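Metallophosphoesterase (Clostridium thermocellum, PDB 4J6O) probably removes 2',3' phosphate groups from RNA ends as the manganese-binding phosphatase component of the bacterial Pnkp-Hen1 RNA repair system. Local coordinates at residues Ile17-Gly22 with Leu63-Asp68. Sequence-based numbering, arbitrary orientation.
With MN (manganese (II) ion), chain J.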
ATOM      1  N   ILE A  17       3.562  -5.131  -3.459  1.00 16.70           N
ATOM      2  CA  ILE A  17       2.757  -4.461  -4.517  1.00 16.20           C
ATOM      3  C   ILE A  17       2.491  -3.007  -4.062  1.00 17.47           C
ATOM      4  O   ILE A  17       2.107  -2.762  -2.908  1.00 17.52           O
ATOM      5  CB  ILE A  17       1.432  -5.195  -4.741  1.00 16.35           C
ATOM      6  CG1 ILE A  17       1.734  -6.576  -5.380  1.00 19.77           C
ATOM      7  CG2 ILE A  17       0.537  -4.439  -5.727  1.00 18.87           C
ATOM      8  CD1 ILE A  17       0.562  -7.464  -5.597  1.00 23.29           C
ATOM      9  N   GLY A  18       2.667  -2.062  -4.990  1.00 17.49           N
ATOM     10  CA  GLY A  18       2.485  -0.638  -4.692  1.00 17.51           C
ATOM     11  C   GLY A  18       1.025  -0.205  -4.736  1.00 15.15           C
ATOM     12  O   GLY A  18       0.100  -1.002  -4.710  1.00 19.59           O
ATOM     13  N   ASP A  19       0.825   1.120  -4.736  1.00 16.18           N
ATOM     14  CA  ASP A  19      -0.524   1.660  -4.555  1.00 13.20           C
ATOM     15  C   ASP A  19      -1.494   1.186  -5.628  1.00 15.52           C
ATOM     16  O   ASP A  19      -1.272   1.382  -6.834  1.00 18.49           O
ATOM     17  CB  ASP A  19      -0.463   3.183  -4.672  1.00 15.10           C
ATOM     18  CG  ASP A  19       0.521   3.819  -3.748  1.00 19.80           C
ATOM     19  OD1 ASP A  19       1.702   3.395  -3.580  1.00 18.52           O
ATOM     20  OD2 ASP A  19       0.111   4.900  -3.195  1.00 18.67           O
ATOM     21  N   ILE A  20      -2.607   0.657  -5.153  1.00 16.17           N
ATOM     22  CA  ILE A  20      -3.624   0.119  -6.012  1.00 15.37           C
ATOM     23  C   ILE A  20      -4.738   1.105  -6.351  1.00 16.15           C
ATOM     24  O   ILE A  20      -5.170   1.144  -7.504  1.00 18.54           O
ATOM     25  CB  ILE A  20      -4.187  -1.165  -5.391  1.00 17.37           C
ATOM     26  CG1 ILE A  20      -3.045  -2.223  -5.284  1.00 19.46           C
ATOM     27  CG2 ILE A  20      -5.369  -1.689  -6.188  1.00 18.00           C
ATOM     28  CD1 ILE A  20      -3.353  -3.350  -4.249  1.00 21.61           C
ATOM     29  N   HIS A  21      -5.141   1.921  -5.327  1.00 18.87           N
ATOM     30  CA  HIS A  21      -6.120   2.988  -5.568  1.00 20.06           C
ATOM     31  C   HIS A  21      -7.273   2.477  -6.470  1.00 23.81           C
ATOM     32  O   HIS A  21      -7.609   3.080  -7.502  1.00 21.87           O
ATOM     33  CB  HIS A  21      -5.436   4.202  -6.201  1.00 18.15           C
ATOM     34  CG  HIS A  21      -4.612   4.980  -5.233  1.00 19.52           C
ATOM     35  ND1 HIS A  21      -5.145   5.484  -4.063  1.00 18.87           N
ATOM     36  CD2 HIS A  21      -3.319   5.370  -5.262  1.00 18.63           C
ATOM     37  CE1 HIS A  21      -4.197   6.099  -3.383  1.00 18.57           C
ATOM     38  NE2 HIS A  21      -3.084   6.063  -4.095  1.00 17.28           N
ATOM     39  N   GLY A  22      -7.871   1.369  -6.065  1.00 20.82           N
ATOM     40  CA  GLY A  22      -9.108   0.913  -6.684  1.00 20.50           C
ATOM     41  C   GLY A  22      -8.947   0.218  -8.020  1.00 21.49           C
ATOM     42  O   GLY A  22      -9.931  -0.067  -8.667  1.00 22.87           O
ATOM     43  N   LEU A  63       1.450  -2.450   0.015  1.00 15.71           N
ATOM     44  CA  LEU A  63       2.045  -1.222   0.571  1.00 15.70           C
ATOM     45  C   LEU A  63       0.984  -0.191   0.914  1.00 20.68           C
ATOM     46  O   LEU A  63       1.308   0.938   1.372  1.00 21.46           O
ATOM     47  CB  LEU A  63       3.089  -0.655  -0.357  1.00 16.11           C
ATOM     48  CG  LEU A  63       4.291  -1.550  -0.603  1.00 17.00           C
ATOM     49  CD1 LEU A  63       5.288  -0.794  -1.500  1.00 16.47           C
ATOM     50  CD2 LEU A  63       4.951  -1.871   0.736  1.00 20.97           C
ATOM     51  N   GLY A  64      -0.256  -0.595   0.766  1.00 18.51           N
ATOM     52  CA  GLY A  64      -1.392   0.229   1.153  1.00 20.48           C
ATOM     53  C   GLY A  64      -1.837   1.187   0.063  1.00 20.50           C
ATOM     54  O   GLY A  64      -1.453   1.042  -1.120  1.00 18.58           O
ATOM     55  N   ASP A  65      -2.637   2.168   0.433  1.00 17.48           N
ATOM     56  CA  ASP A  65      -3.350   3.065  -0.517  1.00 16.91           C
ATOM     57  C   ASP A  65      -4.181   2.197  -1.467  1.00 18.40           C
ATOM     58  O   ASP A  65      -4.067   2.252  -2.697  1.00 19.43           O
ATOM     59  CB  ASP A  65      -2.402   3.990  -1.260  1.00 18.78           C
ATOM     60  CG  ASP A  65      -2.285   5.380  -0.566  1.00 23.92           C
ATOM     61  OD1 ASP A  65      -2.774   5.473   0.568  1.00 19.19           O
ATOM     62  OD2 ASP A  65      -1.711   6.323  -1.126  1.00 18.58           O
ATOM     63  N   LEU A  66      -5.000   1.345  -0.848  1.00 18.99           N
ATOM     64  CA  LEU A  66      -5.967   0.456  -1.559  1.00 18.72           C
ATOM     65  C   LEU A  66      -7.155   1.228  -2.096  1.00 21.32           C
ATOM     66  O   LEU A  66      -7.734   0.845  -3.126  1.00 20.94           O
ATOM     67  CB  LEU A  66      -6.487  -0.617  -0.565  1.00 19.86           C
ATOM     68  CG  LEU A  66      -5.436  -1.397   0.185  1.00 22.23           C
ATOM     69  CD1 LEU A  66      -6.214  -2.391   1.098  1.00 25.15           C
ATOM     70  CD2 LEU A  66      -4.491  -2.141  -0.760  1.00 18.72           C
ATOM     71  N   VAL A  67      -7.503   2.333  -1.408  1.00 20.23           N
ATOM     72  CA  VAL A  67      -8.734   3.038  -1.706  1.00 21.48           C
ATOM     73  C   VAL A  67      -8.483   4.367  -2.391  1.00 21.36           C
ATOM     74  O   VAL A  67      -7.345   4.769  -2.554  1.00 22.03           O
ATOM     75  CB  VAL A  67      -9.537   3.254  -0.387  1.00 22.62           C
ATOM     76  CG1 VAL A  67      -9.776   1.899   0.337  1.00 23.36           C
ATOM     77  CG2 VAL A  67      -8.773   4.175   0.560  1.00 23.90           C
ATOM     78  N   ASP A  68      -9.572   4.985  -2.875  1.00 24.28           N
ATOM     79  CA  ASP A  68      -9.584   6.292  -3.558  1.00 21.71           C
ATOM     80  C   ASP A  68      -9.230   6.221  -5.027  1.00 25.07           C
ATOM     81  O   ASP A  68      -8.454   5.349  -5.440  1.00 22.70           O
ATOM     82  CB  ASP A  68      -8.685   7.303  -2.839  1.00 24.12           C
ATOM     83  CG  ASP A  68      -9.253   7.717  -1.458  1.00 27.87           C
ATOM     84  OD1 ASP A  68     -10.305   7.195  -1.046  1.00 27.14           O
ATOM     85  OD2 ASP A  68      -8.593   8.531  -0.795  1.00 29.14           O
TER
HETATM   86 MN    MN J 508      -1.092   6.697  -3.156  1.00 18.86          MN
HETATM   87  O   HOH W   1      -0.935  -1.753  -2.056  1.00 28.01           O
HETATM   88  O   HOH W   2       1.255   1.940  -1.324  1.00 33.18           O
HETATM   89  O   HOH W   3      -0.226   7.099  -5.257  1.00 20.73           O
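H21 and D65 lie side by side and point the same way, both to one manganese ion that D19 also binds. The CB of H21 lies 3.3 Å from the carbonyl O of D68. CG stands beside the backbone N (chi1 -74°), and the ring comes back towards 63-68, with D65 O over one face, nearer the ring's edge than its centre. ND1 donates to V67 O at 2.8 Å, with the acceptor 16° out of the ring plane. This bond and the metal bond of NE2 (2.3 Å) together fix the ring's rotation. CD2 and CE1 flank NE2; CE1 also meets the carboxylate of D65. H96 packs edge-to-face with this ring.

Both loops follow neighbouring parallel strands, 14-17 and 59-62, and lead into helices. They carry the D-x-H and G-D-x-x-D-R motifs of calcineurin-like phosphoesterases, and the metal sits beside both loops, at the tips of these side chains. D19 OD2 and D65 OD2 each bind manganese at 2.2 Å. Their carboxylate planes are 80° apart. A water and two atoms from outside these loops complete its six ligands. The other oxygen of D65 accepts a hydrogen bond from H96 N, which steadies the ligand.

The backbones are joined too. D65 O accepts H21 N at 2.9 Å and, weakly, I20 N. G22 N donates to L66 O, and L63 N to I17 O. Away from the metal, I20 CD1 touches L66 CD2 at 3.9 Å, and both side chains pack against helix 73-86.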